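Local coordinates for protein Bpsl1147 (Burkholderia pseudomallei, PDB 5A4O) that is a bacterial homolog of the eukaryotic transcription coactivator PC4 and probably binds DNA, most likely single-stranded, as a two-fold symmetric dimer, at the interface of chains A and B. Coordinates in Å, arbitrary orientation; residue numbers count along the deposited sequence, not the author numbering. Chains: chain A/B, Bpsl1147.

Contact 1: the interface of chains A and B. Residues chain A 10-11, 23, 25, 34, 36, 61; chain B 64, 67-68, 70-72, 74.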
# COMPACT_ATOMS: atom_id res chain seq x y z
N ILE A 10 -0.21 -3.89 -13.00
CA ILE A 10 0.65 -2.79 -13.43
C ILE A 10 2.08 -3.13 -13.03
O ILE A 10 3.02 -2.96 -13.83
CB ILE A 10 0.26 -1.46 -12.74
CG1 ILE A 10 -1.21 -1.13 -12.92
CG2 ILE A 10 1.13 -0.31 -13.23
CD1 ILE A 10 -1.68 -1.05 -14.33
N ALA A 11 2.25 -3.61 -11.80
CA ALA A 11 3.56 -4.01 -11.27
C ALA A 11 3.50 -5.10 -10.20
O ALA A 11 2.52 -5.29 -9.44
CB ALA A 11 4.33 -2.80 -10.76
N ILE A 23 0.57 -4.36 -7.69
CA ILE A 23 -0.08 -3.10 -7.89
C ILE A 23 -0.93 -3.34 -9.10
O ILE A 23 -0.39 -3.74 -10.15
CB ILE A 23 0.95 -1.98 -8.16
CG1 ILE A 23 1.83 -1.78 -6.89
CG2 ILE A 23 0.25 -0.68 -8.53
CD1 ILE A 23 2.95 -0.80 -7.08
N HIS A 25 -4.79 -2.28 -11.34
CA HIS A 25 -5.77 -1.28 -11.66
C HIS A 25 -7.00 -1.99 -12.16
O HIS A 25 -6.91 -2.92 -12.94
CB HIS A 25 -5.24 -0.32 -12.73
CG HIS A 25 -6.20 0.78 -13.05
ND1 HIS A 25 -7.19 0.65 -13.99
CD2 HIS A 25 -6.38 2.00 -12.49
CE1 HIS A 25 -7.92 1.75 -14.02
NE2 HIS A 25 -7.44 2.59 -13.12
N VAL A 34 -7.29 1.64 -7.71
CA VAL A 34 -5.90 1.21 -7.70
C VAL A 34 -5.70 0.38 -6.43
O VAL A 34 -6.06 0.80 -5.33
CB VAL A 34 -4.91 2.39 -7.72
CG1 VAL A 34 -3.47 1.90 -7.60
CG2 VAL A 34 -5.08 3.18 -9.01
N VAL A 36 -3.05 -1.98 -4.02
CA VAL A 36 -1.66 -2.26 -3.67
C VAL A 36 -1.73 -3.30 -2.59
O VAL A 36 -2.29 -3.04 -1.54
CB VAL A 36 -0.95 -1.01 -3.12
CG1 VAL A 36 0.46 -1.32 -2.72
CG2 VAL A 36 -1.01 0.12 -4.15
N LEU A 61 -3.66 9.16 -5.75
CA LEU A 61 -2.34 8.69 -6.18
C LEU A 61 -1.19 9.67 -6.03
O LEU A 61 -0.14 9.30 -5.52
CB LEU A 61 -2.36 8.20 -7.63
CG LEU A 61 -2.95 6.83 -7.82
CD1 LEU A 61 -3.27 6.63 -9.30
CD2 LEU A 61 -2.01 5.74 -7.29
N VAL B 64 7.83 0.31 -5.84
CA VAL B 64 6.45 0.58 -5.50
C VAL B 64 6.05 1.95 -6.04
O VAL B 64 4.98 2.12 -6.61
CB VAL B 64 6.22 0.46 -3.99
CG1 VAL B 64 4.82 0.94 -3.61
CG2 VAL B 64 6.41 -0.99 -3.58
N GLY B 67 5.59 1.70 -9.84
CA GLY B 67 4.33 1.08 -10.16
C GLY B 67 3.13 2.01 -10.02
O GLY B 67 2.22 1.96 -10.83
N LEU B 68 3.14 2.84 -8.99
CA LEU B 68 2.08 3.81 -8.78
C LEU B 68 2.09 4.90 -9.85
O LEU B 68 1.03 5.34 -10.26
CB LEU B 68 2.15 4.40 -7.37
CG LEU B 68 1.86 3.45 -6.22
CD1 LEU B 68 1.99 4.17 -4.89
CD2 LEU B 68 0.45 2.90 -6.34
N LEU B 70 3.06 4.48 -12.92
CA LEU B 70 2.42 3.80 -14.05
C LEU B 70 0.92 3.65 -13.92
O LEU B 70 0.14 3.85 -14.90
CB LEU B 70 3.04 2.42 -14.27
CG LEU B 70 4.41 2.41 -14.87
CD1 LEU B 70 4.83 0.95 -15.08
CD2 LEU B 70 4.39 3.12 -16.22
N ALA B 71 0.46 3.33 -12.71
CA ALA B 71 -0.96 3.14 -12.49
C ALA B 71 -1.70 4.47 -12.71
O ALA B 71 -2.88 4.48 -13.06
CB ALA B 71 -1.21 2.59 -11.09
N SER B 72 -1.00 5.59 -12.51
CA SER B 72 -1.59 6.91 -12.69
C SER B 72 -1.96 7.19 -14.16
O SER B 72 -2.79 8.03 -14.42
CB SER B 72 -0.64 7.99 -12.17
OG SER B 72 0.43 8.22 -13.08
N GLU B 74 -3.35 4.99 -16.22
CA GLU B 74 -4.59 4.34 -16.56
C GLU B 74 -5.62 5.45 -16.38
O GLU B 74 -5.33 6.48 -15.80
CB GLU B 74 -4.84 3.16 -15.63
CG GLU B 74 -3.72 2.13 -15.65
CD GLU B 74 -3.61 1.37 -16.97
OE1 GLU B 74 -4.64 1.14 -17.63
OE2 GLU B 74 -2.50 0.94 -17.32
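The C-terminal helix of chain B (61-71) and the residues just after it lie against the strands of chain A, in a mainly apolar patch that includes one imidazole face; no nitrogen or oxygen of one chain bonds to the other here. In this two-fold homodimer of the PC4 family, strands 8-16, 19-28 and 31-41 of A supply one wall, and A:Leu61, which opens the helix of A, closes one side.

A:Ile10 splits its two branches between different partners. Its chi1 of -54° puts CG2 anti to the backbone N, directed at the helix of B, and CG1 beside that N. The CG2 methyl sits 3.5 Å from B:Leu70 CB, a tight carbon contact, and the two side chains run antiparallel, one alongside the other. The same CG2 rests 3.5 Å from the carbonyl O of B:Gly67. Having no side chain, that glycine lets the strands come up to the helix backbone: A:Ala11 CB lies 3.9 Å from B:Gly67 CA, and the CD1 tip of A:Ile23 drops between B:Gly67 and B:Val64.

B:Leu68 reaches out from the helix; chi2 179° sets CD1 anti to CA and turns CD2 off that line to meet A:Val36 CG2 at 3.8 Å, the two side chains crossing at about a right angle. A:Leu61 meets that same CD2 obliquely through its own CD2, while its CD1 packs on the backbone of B:Ser72.

Past the helix end, B:Glu74 bends at chi2 and passes over the imidazole of A:His25, whose CG is anti to the backbone N. The carboxylate plane is turned 40° from the ring. A:His25 ND1 remains 4.5 Å from B:Glu74 OE1, so the carboxylate may favour a protonated imidazole, though the charged atoms do not touch. The carboxylate end meets A:Ile10 CD1 tip to tip, and B:Glu74 CB stands over the centre of the imidazole face, 3.6 Å from its centroid.

Contact 2: the interface of chains A and B. Residues chain A 21, 36, 38, 51-54; chain B 37-38, 52-54.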
# COMPACT_ATOMS: atom_id res chain seq x y z
N ILE A 21 4.40 -7.76 -3.71
CA ILE A 21 3.46 -6.67 -3.62
C ILE A 21 2.95 -6.41 -5.04
O ILE A 21 3.72 -5.99 -5.92
CB ILE A 21 4.08 -5.40 -3.05
CG1 ILE A 21 4.64 -5.63 -1.64
CG2 ILE A 21 3.06 -4.25 -3.10
CD1 ILE A 21 3.62 -5.97 -0.58
N VAL A 36 -3.05 -1.98 -4.02
CA VAL A 36 -1.66 -2.26 -3.67
C VAL A 36 -1.73 -3.30 -2.59
O VAL A 36 -2.29 -3.04 -1.54
CB VAL A 36 -0.95 -1.01 -3.12
CG1 VAL A 36 0.46 -1.32 -2.72
CG2 VAL A 36 -1.01 0.12 -4.15
N LEU A 38 -0.35 -7.21 -0.74
CA LEU A 38 0.45 -8.38 -0.49
C LEU A 38 -0.25 -9.64 -1.07
O LEU A 38 -1.41 -9.96 -0.72
CB LEU A 38 0.72 -8.53 1.01
CG LEU A 38 1.52 -9.78 1.39
CD1 LEU A 38 2.91 -9.62 0.87
CD2 LEU A 38 1.51 -10.03 2.90
N ARG A 51 -5.50 -9.68 2.85
CA ARG A 51 -6.17 -8.47 3.29
C ARG A 51 -5.15 -7.39 3.58
O ARG A 51 -5.55 -6.26 3.92
CB ARG A 51 -7.00 -8.72 4.54
CG ARG A 51 -8.10 -9.75 4.36
CD ARG A 51 -9.01 -9.85 5.60
NE ARG A 51 -9.73 -8.60 5.86
CZ ARG A 51 -9.42 -7.69 6.79
NH1 ARG A 51 -8.40 -7.83 7.63
NH2 ARG A 51 -10.18 -6.60 6.91
N GLN A 52 -3.86 -7.72 3.47
CA GLN A 52 -2.77 -6.75 3.69
C GLN A 52 -2.59 -5.91 2.44
O GLN A 52 -1.73 -6.17 1.60
CB GLN A 52 -1.49 -7.42 4.17
CG GLN A 52 -1.53 -7.75 5.65
CD GLN A 52 -2.65 -8.69 6.05
OE1 GLN A 52 -2.57 -9.88 5.82
NE2 GLN A 52 -3.71 -8.15 6.65
N GLY A 53 -3.48 -4.96 2.27
CA GLY A 53 -3.42 -4.10 1.09
C GLY A 53 -4.27 -2.87 1.26
O GLY A 53 -5.00 -2.73 2.27
N ILE A 54 -4.15 -1.98 0.30
CA ILE A 54 -5.02 -0.81 0.29
C ILE A 54 -5.70 -0.67 -1.10
O ILE A 54 -5.18 -1.14 -2.15
CB ILE A 54 -4.25 0.47 0.70
CG1 ILE A 54 -3.16 0.77 -0.32
CG2 ILE A 54 -3.65 0.36 2.09
CD1 ILE A 54 -2.63 2.18 -0.26
N ARG B 37 -0.79 1.91 5.25
CA ARG B 37 -1.85 1.28 6.02
C ARG B 37 -3.10 2.12 6.12
O ARG B 37 -3.05 3.33 6.30
CB ARG B 37 -1.29 0.99 7.42
CG ARG B 37 -2.14 0.15 8.34
CD ARG B 37 -1.29 -0.22 9.57
NE ARG B 37 -0.15 -1.03 9.20
CZ ARG B 37 -0.19 -2.34 8.93
NH1 ARG B 37 -1.31 -3.06 9.08
NH2 ARG B 37 0.92 -2.95 8.55
N LEU B 38 -4.23 1.44 5.99
CA LEU B 38 -5.49 2.05 6.31
C LEU B 38 -5.60 2.29 7.82
O LEU B 38 -5.43 1.35 8.63
CB LEU B 38 -6.64 1.21 5.78
CG LEU B 38 -8.00 1.77 6.18
CD1 LEU B 38 -8.27 3.13 5.53
CD2 LEU B 38 -9.12 0.77 5.93
N GLN B 52 -5.17 -3.65 7.47
CA GLN B 52 -5.13 -3.52 6.03
C GLN B 52 -3.99 -2.58 5.61
O GLN B 52 -4.16 -1.37 5.42
CB GLN B 52 -6.45 -3.04 5.51
CG GLN B 52 -7.63 -3.94 5.89
CD GLN B 52 -8.95 -3.32 5.45
OE1 GLN B 52 -9.03 -2.76 4.37
NE2 GLN B 52 -9.95 -3.35 6.31
N GLY B 53 -2.82 -3.16 5.49
CA GLY B 53 -1.61 -2.37 5.30
C GLY B 53 -0.50 -3.27 4.88
O GLY B 53 -0.59 -4.48 5.08
N ILE B 54 0.54 -2.68 4.29
CA ILE B 54 1.72 -3.44 3.88
C ILE B 54 2.98 -2.80 4.43
O ILE B 54 3.04 -1.59 4.63
CB ILE B 54 1.87 -3.55 2.35
CG1 ILE B 54 2.10 -2.17 1.72
CG2 ILE B 54 0.65 -4.21 1.77
CD1 ILE B 54 2.51 -2.21 0.26
O HOH W 1 -7.17 -1.26 2.96
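Apolar contact centres on B:Ile54, which reaches across to chain A with its long branch. Its CG1 takes the crowded position between backbone N and carbonyl carbon (chi1 64°), and the nearly straight continuation carries CD1 against A:Val36 and A:Ile21, on neighbouring strands of chain A. There CD1 lies 3.7 Å from CG1 of A:Val36, the side chains crossing at about a right angle. A:Ile21 comes tip to tip, its CD1 4.0 Å from B:Ile54 CD1, and its shorter CG2 branch touches the same methyl. The CG2 branch of B:Ile54 turns toward the backbone of A:Gln52 instead.

Polar linkage runs through water. Water 1 lies 2.7 Å from the carbonyl O of A:Gly53 and 2.8 Å from B:Gln52 OE1, so it joins the backbone of one chain to a side-chain amide of the other. B:Gln52 is extended beyond CG, which brings its amide to the water and alongside A:Arg51.

A:Arg51 and B:Gln52 cross obliquely, guanidinium and amide planes 71° apart. A:Arg51 NH2 stands 3.3 Å from B:Gln52 NE2; as modelled both are donors, so they touch without bonding. A:Gln52, bent at chi2, by contrast lays its CB and CG against the carbonyl O of B:Gly53.

In the fold, the short strands 52-56 of the two chains approach near the two-fold axis, with strands 19-28 and 31-41 of A receiving B:Ile54.

About 14 Å separates the C-alpha centres of contact 1 and contact 2, and the two meet at A:Val36. This valine divides its methyls between them, CG2 serving contact 1 and CG1 contact 2, so strand 31-41 spans from the helical side of the dimer to the central strands; strand 19-28 likewise contributes to both. Contact 1 joins helix to sheet by mainly apolar packing, an imidazole face included, whereas contact 2 adds a water bridge between strands 52-56. Each recurs with the chains exchanged, which ties the dimer together at both levels and probably fixes how its two sheets are set for nucleic-acid binding.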